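Local coordinates for protein beta-galactosidase (Trichoderma reesei, PDB 3OG2) that probably hydrolyses terminal non-reducing beta-D-galactose residues in beta-D-galactosides, as a glycoprotein of glycoside hydrolase family 35, at residues I109-N120 against P171-N179; V742-F752 against S764-R772. All coordinates share one frame; numbering follows the deposited sequence.

Interaction 1 (I109-N120 against P171-N179); sequences IYLLARPGPYIN and PVILYQPEN. With GOL (glycerol), chain G.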
loop_
_atom_site.group_PDB
_atom_site.type_symbol
_atom_site.label_atom_id
_atom_site.label_comp_id
_atom_site.label_asym_id
_atom_site.label_seq_id
_atom_site.Cartn_x
_atom_site.Cartn_y
_atom_site.Cartn_z
ATOM N N ILE A 109 0.186 10.428 14.336
ATOM C CA ILE A 109 0.830 9.191 13.875
ATOM C C ILE A 109 2.324 9.390 13.849
ATOM O O ILE A 109 2.807 10.453 13.414
ATOM C CB ILE A 109 0.270 8.850 12.458
ATOM C CG1 ILE A 109 -1.187 8.406 12.581
ATOM C CG2 ILE A 109 1.157 7.872 11.664
ATOM C CD1 ILE A 109 -1.344 7.053 13.241
ATOM N N TYR A 110 3.063 8.383 14.327
ATOM C CA TYR A 110 4.525 8.382 14.211
ATOM C C TYR A 110 4.915 7.643 12.923
ATOM O O TYR A 110 4.084 6.952 12.317
ATOM C CB TYR A 110 5.156 7.734 15.433
ATOM C CG TYR A 110 4.981 8.554 16.686
ATOM C CD1 TYR A 110 5.576 9.811 16.756
ATOM C CD2 TYR A 110 4.278 8.083 17.780
ATOM C CE1 TYR A 110 5.466 10.621 17.918
ATOM C CE2 TYR A 110 4.170 8.865 18.921
ATOM C CZ TYR A 110 4.764 10.096 18.975
ATOM O OH TYR A 110 4.607 10.883 20.134
ATOM N N LEU A 111 6.187 7.802 12.508
ATOM C CA LEU A 111 6.613 7.221 11.241
ATOM C C LEU A 111 7.894 6.408 11.368
ATOM O O LEU A 111 8.850 6.793 12.085
ATOM C CB LEU A 111 6.895 8.345 10.221
ATOM C CG LEU A 111 5.665 9.178 9.802
ATOM C CD1 LEU A 111 6.124 10.335 8.899
ATOM C CD2 LEU A 111 4.593 8.353 9.157
ATOM N N LEU A 112 7.891 5.304 10.620
ATOM C CA LEU A 112 9.076 4.487 10.322
ATOM C C LEU A 112 9.490 4.831 8.898
ATOM O O LEU A 112 8.749 4.539 7.960
ATOM C CB LEU A 112 8.716 3.010 10.495
ATOM C CG LEU A 112 9.672 2.018 9.805
ATOM C CD1 LEU A 112 11.145 2.217 10.158
ATOM C CD2 LEU A 112 9.263 0.576 10.142
ATOM N N ALA A 113 10.648 5.484 8.754
ATOM C CA ALA A 113 11.128 5.924 7.446
ATOM C C ALA A 113 12.021 4.863 6.826
ATOM O O ALA A 113 12.956 4.410 7.502
ATOM C CB ALA A 113 11.932 7.224 7.622
ATOM N N ARG A 114 11.743 4.520 5.564
ATOM C CA ARG A 114 12.485 3.426 4.895
ATOM C C ARG A 114 12.921 3.945 3.539
ATOM O O ARG A 114 12.273 3.637 2.503
ATOM C CB ARG A 114 11.619 2.152 4.822
ATOM C CG ARG A 114 10.806 1.892 6.087
ATOM C CD ARG A 114 10.366 0.458 6.246
ATOM N NE ARG A 114 9.427 0.036 5.216
ATOM C CZ ARG A 114 9.412 -1.193 4.714
ATOM N NH1 ARG A 114 10.321 -2.123 5.047
ATOM N NH2 ARG A 114 8.453 -1.501 3.811
ATOM N N PRO A 115 13.985 4.745 3.471
ATOM C CA PRO A 115 14.336 5.381 2.215
ATOM C C PRO A 115 15.228 4.573 1.276
ATOM O O PRO A 115 15.617 5.086 0.229
ATOM C CB PRO A 115 15.080 6.660 2.672
ATOM C CG PRO A 115 15.758 6.233 3.926
ATOM C CD PRO A 115 14.789 5.261 4.603
ATOM N N GLY A 116 15.575 3.361 1.646
ATOM C CA GLY A 116 16.387 2.513 0.819
ATOM C C GLY A 116 17.875 2.714 1.087
ATOM O O GLY A 116 18.283 2.626 2.249
ATOM N N PRO A 117 18.717 3.008 0.088
ATOM C CA PRO A 117 18.395 3.312 -1.300
ATOM C C PRO A 117 17.641 2.273 -2.107
ATOM O O PRO A 117 16.779 2.658 -2.917
ATOM C CB PRO A 117 19.790 3.452 -1.968
ATOM C CG PRO A 117 20.740 3.779 -0.884
ATOM C CD PRO A 117 20.172 3.184 0.377
ATOM N N TYR A 118 17.847 0.997 -1.830
ATOM C CA TYR A 118 17.066 -0.068 -2.441
ATOM C C TYR A 118 15.812 -0.299 -1.603
ATOM O O TYR A 118 15.922 -0.517 -0.377
ATOM C CB TYR A 118 17.910 -1.357 -2.522
ATOM C CG TYR A 118 17.096 -2.360 -3.342
ATOM C CD1 TYR A 118 16.952 -2.153 -4.718
ATOM C CD2 TYR A 118 16.473 -3.462 -2.750
ATOM C CE1 TYR A 118 16.228 -3.040 -5.495
ATOM C CE2 TYR A 118 15.713 -4.349 -3.514
ATOM C CZ TYR A 118 15.597 -4.116 -4.888
ATOM O OH TYR A 118 14.818 -4.963 -5.660
ATOM N N ILE A 119 14.619 -0.273 -2.242
ATOM C CA ILE A 119 13.379 -0.508 -1.514
ATOM C C ILE A 119 12.581 -1.712 -2.020
ATOM O O ILE A 119 11.680 -2.167 -1.315
ATOM C CB ILE A 119 12.446 0.758 -1.521
ATOM C CG1 ILE A 119 12.028 1.188 -2.919
ATOM C CG2 ILE A 119 13.093 1.894 -0.723
ATOM C CD1 ILE A 119 10.896 2.198 -2.934
ATOM N N ASN A 120 12.874 -2.235 -3.213
ATOM C CA ASN A 120 12.090 -3.345 -3.812
ATOM C C ASN A 120 10.698 -2.799 -4.117
ATOM O O ASN A 120 10.564 -2.055 -5.094
ATOM C CB ASN A 120 12.122 -4.587 -2.893
ATOM C CG ASN A 120 11.918 -5.855 -3.687
ATOM O OD1 ASN A 120 12.693 -6.149 -4.644
ATOM N ND2 ASN A 120 10.884 -6.627 -3.387
ATOM N N PRO A 171 7.469 13.624 13.444
ATOM C CA PRO A 171 6.859 12.302 13.636
ATOM C C PRO A 171 7.777 11.106 13.498
ATOM O O PRO A 171 7.310 10.011 13.828
ATOM C CB PRO A 171 5.792 12.292 12.496
ATOM C CG PRO A 171 6.435 13.137 11.424
ATOM C CD PRO A 171 7.149 14.242 12.149
ATOM N N VAL A 172 8.992 11.244 12.986
ATOM C CA VAL A 172 9.801 10.037 12.673
ATOM C C VAL A 172 10.451 9.452 13.925
ATOM O O VAL A 172 11.181 10.156 14.650
ATOM C CB VAL A 172 10.869 10.359 11.602
ATOM C CG1 VAL A 172 11.763 9.139 11.402
ATOM C CG2 VAL A 172 10.211 10.749 10.282
ATOM N N ILE A 173 10.170 8.177 14.182
ATOM C CA ILE A 173 10.712 7.521 15.382
ATOM C C ILE A 173 11.708 6.411 15.091
ATOM O O ILE A 173 12.427 5.996 15.993
ATOM C CB ILE A 173 9.539 6.932 16.235
ATOM C CG1 ILE A 173 8.686 5.923 15.466
ATOM C CG2 ILE A 173 8.732 8.070 16.841
ATOM C CD1 ILE A 173 7.750 5.127 16.345
ATOM N N LEU A 174 11.745 5.913 13.861
ATOM C CA LEU A 174 12.572 4.748 13.502
ATOM C C LEU A 174 13.012 4.935 12.048
ATOM O O LEU A 174 12.322 5.565 11.264
ATOM C CB LEU A 174 11.823 3.447 13.595
ATOM C CG LEU A 174 11.412 3.009 15.002
ATOM C CD1 LEU A 174 10.421 1.835 14.867
ATOM C CD2 LEU A 174 12.647 2.586 15.806
ATOM N N TYR A 175 14.198 4.395 11.734
ATOM C CA TYR A 175 14.724 4.443 10.384
ATOM C C TYR A 175 15.215 3.066 9.977
ATOM O O TYR A 175 15.959 2.423 10.718
ATOM C CB TYR A 175 15.866 5.466 10.364
ATOM C CG TYR A 175 16.564 5.724 9.055
ATOM C CD1 TYR A 175 17.465 4.819 8.466
ATOM C CD2 TYR A 175 16.324 6.960 8.389
ATOM C CE1 TYR A 175 18.069 5.087 7.281
ATOM C CE2 TYR A 175 16.990 7.228 7.194
ATOM C CZ TYR A 175 17.862 6.287 6.649
ATOM O OH TYR A 175 18.523 6.576 5.462
ATOM N N GLN A 176 14.868 2.668 8.747
ATOM C CA GLN A 176 15.373 1.392 8.208
ATOM C C GLN A 176 16.373 1.702 7.102
ATOM O O GLN A 176 16.026 2.326 6.075
ATOM C CB GLN A 176 14.207 0.586 7.593
ATOM C CG GLN A 176 14.692 -0.691 6.911
ATOM C CD GLN A 176 13.573 -1.353 6.158
ATOM O OE1 GLN A 176 12.592 -1.863 6.755
ATOM N NE2 GLN A 176 13.650 -1.398 4.815
ATOM N N PRO A 177 17.611 1.241 7.222
ATOM C CA PRO A 177 18.578 1.318 6.162
ATOM C C PRO A 177 18.461 0.075 5.259
ATOM O O PRO A 177 18.290 -1.030 5.782
ATOM C CB PRO A 177 19.921 1.298 6.917
ATOM C CG PRO A 177 19.651 0.611 8.225
ATOM C CD PRO A 177 18.179 0.626 8.475
ATOM N N GLU A 178 18.592 0.250 3.932
ATOM C CA GLU A 178 18.577 -0.938 3.029
ATOM C C GLU A 178 17.186 -1.579 3.050
ATOM O O GLU A 178 16.202 -0.961 3.532
ATOM C CB GLU A 178 19.722 -1.937 3.343
ATOM C CG GLU A 178 20.767 -2.043 2.225
ATOM C CD GLU A 178 20.323 -2.864 1.039
ATOM O OE1 GLU A 178 19.290 -3.595 1.155
ATOM O OE2 GLU A 178 20.981 -2.863 -0.043
ATOM N N ASN A 179 17.043 -2.781 2.522
ATOM C CA ASN A 179 15.719 -3.432 2.498
ATOM C C ASN A 179 15.916 -4.917 2.253
ATOM O O ASN A 179 16.405 -5.262 1.165
ATOM C CB ASN A 179 14.838 -2.822 1.400
ATOM C CG ASN A 179 13.457 -3.470 1.459
ATOM O OD1 ASN A 179 12.700 -3.023 2.364
ATOM N ND2 ASN A 179 13.089 -4.470 0.689
HETATM C C1 GOL G . 7.670 -5.743 -0.892
HETATM O O1 GOL G . 8.249 -6.551 -1.925
HETATM C C2 GOL G . 8.745 -5.177 0.029
HETATM O O2 GOL G . 9.479 -4.258 -0.702
HETATM C C3 GOL G . 9.656 -6.273 0.562
HETATM O O3 GOL G . 10.586 -5.623 1.463
HETATM O O HOH W 1 14.958 1.538 3.684
HETATM O O HOH W 2 19.434 4.409 4.193
#
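L111 and A113 of strand 110-116 pair in parallel with V172 and Y175 of strand 172-177, neighbours in the family's TIM barrel. L111 N donates to P171 O at 2.8 Å, standing above the carbonyl plane, and L111 O accepts from I173 N; beyond a beta bulge, A113 N meets L174 O and A113 O receives Q176 N. E178 N then bonds to G116 O. Water 1 links G116 N to Q176 O and E178 O, and water 2 joins G116 O to Y175 OH.

Among the side chains, P115 lies over the rim of one face of the Y175 ring, its CD 4.1 Å from the centroid, a CH-pi contact. The ring reaches this proline because chi1 of Y175 (-179°) turns CG away from the backbone N. I173 CG2 approaches Y110 CD1 at 3.6 Å, the two side chains crossing nearly at right angles.

The polar group sits at the C-terminal ends of the strands. R114 NH1 gives Q176 OE1 a nearly straight bond (2.9 Å, 166°) in the guanidinium plane, the amide standing 89° to it; E46 and E278 form salt bridges with the same guanidinium. Q176 NE2 donates to E178 O and, at 3.1 Å, to N179 OD1, so both ends of the amide are engaged. A leucine in place of Q176 would probably leave R114 NH1 without its amide acceptor, and E178 O and N179 OD1 each short of one donor. N179 OD1 also bonds Y76; I119, N120 and N179 belong to the galactose site. Here glycerol occupies it, N179 ND2 reaching its O3 at 2.9 Å and N120 ND2 its O1.

Strand 72-76 pairs with the other edge of 110-116, while helix 98-107 packs on L111 and P171.

Interaction 2 (V742-F752 against S764-R772); sequences VWLNDRFIGSF and SYTLDRLVR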
loop_
_atom_site.group_PDB
_atom_site.type_symbol
_atom_site.label_atom_id
_atom_site.label_comp_id
_atom_site.label_asym_id
_atom_site.label_seq_id
_atom_site.Cartn_x
_atom_site.Cartn_y
_atom_site.Cartn_z
ATOM N N VAL A 742 6.860 -3.417 -35.532
ATOM C CA VAL A 742 7.898 -3.110 -36.541
ATOM C C VAL A 742 7.264 -2.650 -37.851
ATOM O O VAL A 742 6.347 -3.327 -38.345
ATOM C CB VAL A 742 8.760 -4.349 -36.816
ATOM C CG1 VAL A 742 9.829 -4.084 -37.884
ATOM C CG2 VAL A 742 9.385 -4.874 -35.501
ATOM N N TRP A 743 7.751 -1.550 -38.392
ATOM C CA TRP A 743 7.423 -1.084 -39.742
ATOM C C TRP A 743 8.692 -0.961 -40.549
ATOM O O TRP A 743 9.768 -0.629 -40.008
ATOM C CB TRP A 743 6.796 0.321 -39.648
ATOM C CG TRP A 743 5.379 0.281 -39.118
ATOM C CD1 TRP A 743 4.251 0.298 -39.897
ATOM C CD2 TRP A 743 4.952 0.234 -37.761
ATOM N NE1 TRP A 743 3.150 0.258 -39.071
ATOM C CE2 TRP A 743 3.530 0.215 -37.747
ATOM C CE3 TRP A 743 5.635 0.210 -36.541
ATOM C CZ2 TRP A 743 2.772 0.164 -36.573
ATOM C CZ3 TRP A 743 4.870 0.160 -35.353
ATOM C CH2 TRP A 743 3.466 0.137 -35.393
ATOM N N LEU A 744 8.554 -1.179 -41.830
ATOM C CA LEU A 744 9.590 -0.933 -42.841
ATOM C C LEU A 744 9.081 0.243 -43.658
ATOM O O LEU A 744 8.089 0.078 -44.384
ATOM C CB LEU A 744 9.756 -2.182 -43.702
ATOM C CG LEU A 744 10.733 -1.996 -44.865
ATOM C CD1 LEU A 744 12.157 -1.898 -44.343
ATOM C CD2 LEU A 744 10.555 -3.138 -45.861
ATOM N N ASN A 745 9.706 1.427 -43.552
ATOM C CA ASN A 745 9.118 2.647 -44.083
ATOM C C ASN A 745 7.700 2.753 -43.525
ATOM O O ASN A 745 7.527 2.700 -42.301
ATOM C CB ASN A 745 9.175 2.659 -45.632
ATOM C CG ASN A 745 10.606 2.783 -46.110
ATOM O OD1 ASN A 745 11.588 2.949 -45.363
ATOM N ND2 ASN A 745 10.734 2.734 -47.425
ATOM N N ASP A 746 6.677 2.846 -44.397
ATOM C CA ASP A 746 5.283 2.916 -43.885
ATOM C C ASP A 746 4.583 1.569 -43.936
ATOM O O ASP A 746 3.374 1.459 -43.656
ATOM C CB ASP A 746 4.525 3.971 -44.697
ATOM C CG ASP A 746 4.538 3.680 -46.194
ATOM O OD1 ASP A 746 5.201 2.776 -46.730
ATOM O OD2 ASP A 746 3.801 4.410 -46.895
ATOM N N ARG A 747 5.297 0.483 -44.243
ATOM C CA ARG A 747 4.713 -0.858 -44.337
ATOM C C ARG A 747 4.777 -1.590 -43.011
ATOM O O ARG A 747 5.838 -1.798 -42.452
ATOM C CB ARG A 747 5.454 -1.690 -45.410
ATOM C CG ARG A 747 4.838 -3.086 -45.564
ATOM C CD ARG A 747 5.678 -4.075 -46.374
ATOM N NE ARG A 747 6.365 -3.556 -47.563
ATOM C CZ ARG A 747 7.400 -4.163 -48.174
ATOM N NH1 ARG A 747 7.800 -5.309 -47.664
ATOM N NH2 ARG A 747 8.007 -3.661 -49.256
ATOM N N PHE A 748 3.632 -2.007 -42.483
ATOM C CA PHE A 748 3.613 -2.764 -41.236
ATOM C C PHE A 748 4.223 -4.130 -41.515
ATOM O O PHE A 748 3.840 -4.852 -42.440
ATOM C CB PHE A 748 2.185 -2.891 -40.749
ATOM C CG PHE A 748 2.102 -3.738 -39.476
ATOM C CD1 PHE A 748 2.756 -3.383 -38.318
ATOM C CD2 PHE A 748 1.323 -4.888 -39.483
ATOM C CE1 PHE A 748 2.658 -4.126 -37.135
ATOM C CE2 PHE A 748 1.229 -5.675 -38.341
ATOM C CZ PHE A 748 1.888 -5.304 -37.149
ATOM N N ILE A 749 5.179 -4.506 -40.657
ATOM C CA ILE A 749 5.831 -5.821 -40.800
ATOM C C ILE A 749 5.283 -6.769 -39.779
ATOM O O ILE A 749 4.972 -7.932 -40.111
ATOM C CB ILE A 749 7.346 -5.633 -40.652
ATOM C CG1 ILE A 749 7.887 -4.757 -41.789
ATOM C CG2 ILE A 749 8.128 -6.935 -40.595
ATOM C CD1 ILE A 749 7.754 -5.413 -43.128
ATOM N N GLY A 750 5.145 -6.397 -38.518
ATOM C CA GLY A 750 4.642 -7.386 -37.564
ATOM C C GLY A 750 4.778 -6.856 -36.138
ATOM O O GLY A 750 5.463 -5.892 -35.903
ATOM N N SER A 751 4.098 -7.540 -35.229
ATOM C CA SER A 751 4.203 -7.238 -33.821
ATOM C C SER A 751 4.469 -8.510 -33.014
ATOM O O SER A 751 3.942 -9.596 -33.351
ATOM C CB SER A 751 2.866 -6.676 -33.264
ATOM O OG SER A 751 2.668 -5.377 -33.784
ATOM N N PHE A 752 5.242 -8.338 -31.955
ATOM C CA PHE A 752 5.196 -9.300 -30.850
ATOM C C PHE A 752 4.102 -8.817 -29.910
ATOM O O PHE A 752 4.256 -7.729 -29.318
ATOM C CB PHE A 752 6.551 -9.343 -30.143
ATOM C CG PHE A 752 6.435 -10.222 -28.910
ATOM C CD1 PHE A 752 6.234 -11.593 -29.024
ATOM C CD2 PHE A 752 6.533 -9.667 -27.662
ATOM C CE1 PHE A 752 6.128 -12.389 -27.897
ATOM C CE2 PHE A 752 6.444 -10.450 -26.510
ATOM C CZ PHE A 752 6.253 -11.827 -26.643
ATOM N N SER A 764 11.316 -13.064 -36.077
ATOM C CA SER A 764 11.905 -13.158 -37.393
ATOM C C SER A 764 10.923 -12.671 -38.438
ATOM O O SER A 764 9.779 -13.122 -38.460
ATOM C CB SER A 764 12.273 -14.629 -37.635
ATOM O OG SER A 764 13.367 -14.968 -36.738
ATOM N N TYR A 765 11.360 -11.771 -39.295
ATOM C CA TYR A 765 10.497 -11.174 -40.278
ATOM C C TYR A 765 11.182 -11.213 -41.629
ATOM O O TYR A 765 12.409 -11.127 -41.745
ATOM C CB TYR A 765 10.219 -9.713 -39.886
ATOM C CG TYR A 765 9.523 -9.468 -38.560
ATOM C CD1 TYR A 765 8.199 -9.887 -38.329
ATOM C CD2 TYR A 765 10.132 -8.821 -37.488
ATOM C CE1 TYR A 765 7.533 -9.675 -37.121
ATOM C CE2 TYR A 765 9.488 -8.596 -36.260
ATOM C CZ TYR A 765 8.187 -9.021 -36.087
ATOM O OH TYR A 765 7.552 -8.804 -34.860
ATOM N N THR A 766 10.402 -11.315 -42.710
ATOM C CA THR A 766 10.934 -11.173 -44.044
ATOM C C THR A 766 10.668 -9.746 -44.518
ATOM O O THR A 766 9.527 -9.246 -44.375
ATOM C CB THR A 766 10.248 -12.162 -45.003
ATOM O OG1 THR A 766 10.520 -13.491 -44.513
ATOM C CG2 THR A 766 10.758 -12.048 -46.419
ATOM N N LEU A 767 11.695 -9.130 -45.069
ATOM C CA LEU A 767 11.550 -7.792 -45.655
ATOM C C LEU A 767 11.617 -8.018 -47.172
ATOM O O LEU A 767 12.700 -8.187 -47.726
ATOM C CB LEU A 767 12.592 -6.797 -45.168
ATOM C CG LEU A 767 12.782 -6.742 -43.625
ATOM C CD1 LEU A 767 13.933 -5.769 -43.307
ATOM C CD2 LEU A 767 11.496 -6.373 -42.906
ATOM N N ASP A 768 10.449 -8.046 -47.806
ATOM C CA ASP A 768 10.401 -8.412 -49.210
ATOM C C ASP A 768 10.142 -7.241 -50.131
ATOM O O ASP A 768 9.716 -6.158 -49.669
ATOM C CB ASP A 768 9.230 -9.402 -49.377
ATOM C CG ASP A 768 9.358 -10.237 -50.633
ATOM O OD1 ASP A 768 10.417 -10.336 -51.293
ATOM O OD2 ASP A 768 8.319 -10.846 -50.982
ATOM N N ARG A 769 10.375 -7.439 -51.439
ATOM C CA ARG A 769 9.997 -6.493 -52.466
ATOM C C ARG A 769 10.779 -5.188 -52.312
ATOM O O ARG A 769 10.261 -4.082 -52.559
ATOM C CB ARG A 769 8.493 -6.245 -52.479
ATOM C CG ARG A 769 7.771 -7.574 -52.785
ATOM C CD ARG A 769 6.252 -7.415 -52.835
ATOM N NE ARG A 769 5.685 -7.196 -51.489
ATOM C CZ ARG A 769 5.193 -6.027 -51.125
ATOM N NH1 ARG A 769 5.193 -5.005 -51.963
ATOM N NH2 ARG A 769 4.702 -5.882 -49.926
ATOM N N LEU A 770 12.045 -5.331 -51.926
ATOM C CA LEU A 770 12.930 -4.146 -51.787
ATOM C C LEU A 770 13.617 -3.810 -53.115
ATOM O O LEU A 770 13.922 -4.726 -53.910
ATOM C CB LEU A 770 14.041 -4.406 -50.746
ATOM C CG LEU A 770 13.552 -4.985 -49.423
ATOM C CD1 LEU A 770 14.764 -5.283 -48.538
ATOM C CD2 LEU A 770 12.598 -4.044 -48.709
ATOM N N VAL A 771 13.880 -2.508 -53.273
ATOM C CA VAL A 771 14.624 -2.023 -54.433
ATOM C C VAL A 771 16.107 -2.043 -54.092
ATOM O O VAL A 771 16.535 -1.299 -53.179
ATOM C CB VAL A 771 14.163 -0.616 -54.786
ATOM C CG1 VAL A 771 15.001 -0.064 -55.966
ATOM C CG2 VAL A 771 12.673 -0.681 -55.139
ATOM N N ARG A 772 16.882 -2.865 -54.779
ATOM C CA ARG A 772 18.305 -2.917 -54.446
ATOM C C ARG A 772 18.961 -1.550 -54.525
ATOM O O ARG A 772 18.731 -0.790 -55.497
ATOM C CB ARG A 772 19.024 -3.908 -55.384
ATOM C CG ARG A 772 18.707 -5.374 -55.240
ATOM C CD ARG A 772 19.302 -6.284 -56.266
ATOM N NE ARG A 772 20.571 -5.884 -56.834
ATOM C CZ ARG A 772 21.510 -6.780 -57.172
ATOM N NH1 ARG A 772 21.325 -8.092 -56.999
ATOM N NH2 ARG A 772 22.653 -6.337 -57.687
HETATM O O HOH W 3 7.826 -7.818 -46.255
HETATM O O HOH W 4 7.788 -2.578 -51.787
#
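Y765 lays its ring obliquely across I749, G750 and V742, I749 CG2 coming within 3.5 Å of Y765 CG. The ring belongs to strand 760-767, the contacted residues to the hairpin of strands 740-744 and 747-752, so two antiparallel sheets of an all-beta domain meet through side chains. The hairpin closes in a type II' turn from L744 to R747. At I749 and G750, both facing V742, it carries a classic beta bulge; a side chain at G750 would run into Y765 CE1. CG of Y765 stands anti to its carbonyl carbon (chi1 -61°), which sends the ring along the hairpin until Y765 OH lies 3.6 Å from G750 C.

The apolar layer continues toward the turn. I749 CD1 meets L767 CD2 at 3.9 Å, the side chains crossing at about a right angle, and L744 CD2 touches L770 CD2 at 3.6 Å. F719 of strand 713-720 packs against L744, L767 and L770.

At the outer end the chemistry turns polar. The R747 guanidinium is stacked on that of R769, centres 4.1 Å apart and planes 24° apart, two like charges face to face; L744 CD2 lies over the opposite face of R747. Water 3 connects T766 O with D768 N, while the D768 carboxylate has a salt bridge to R725. R747 grips the single atom D768 O end-on with two nitrogens, NH1 at 2.9 Å and NH2 at 3.1 Å.

Overall arrangement
The two contacts share no elements: interaction 1 lies in the catalytic barrel, interaction 2 in an all-beta domain far out, their centres about 51 Å apart and their nearest atoms about 23 Å apart. Interaction 1 is buried throughout and joins neighbouring strands of one sheet, so backbone hydrogen bonds carry it; interaction 2 is partly exposed and brings separate sheets together mainly through side chains, with no backbone-to-backbone hydrogen bond between the two segments. Arginine serves both, but differently. In interaction 1, R114 is buried beside the sugar site, among carboxylates and an amide; in interaction 2, R747 lies near the surface, bonded to a backbone carbonyl and stacked on R769.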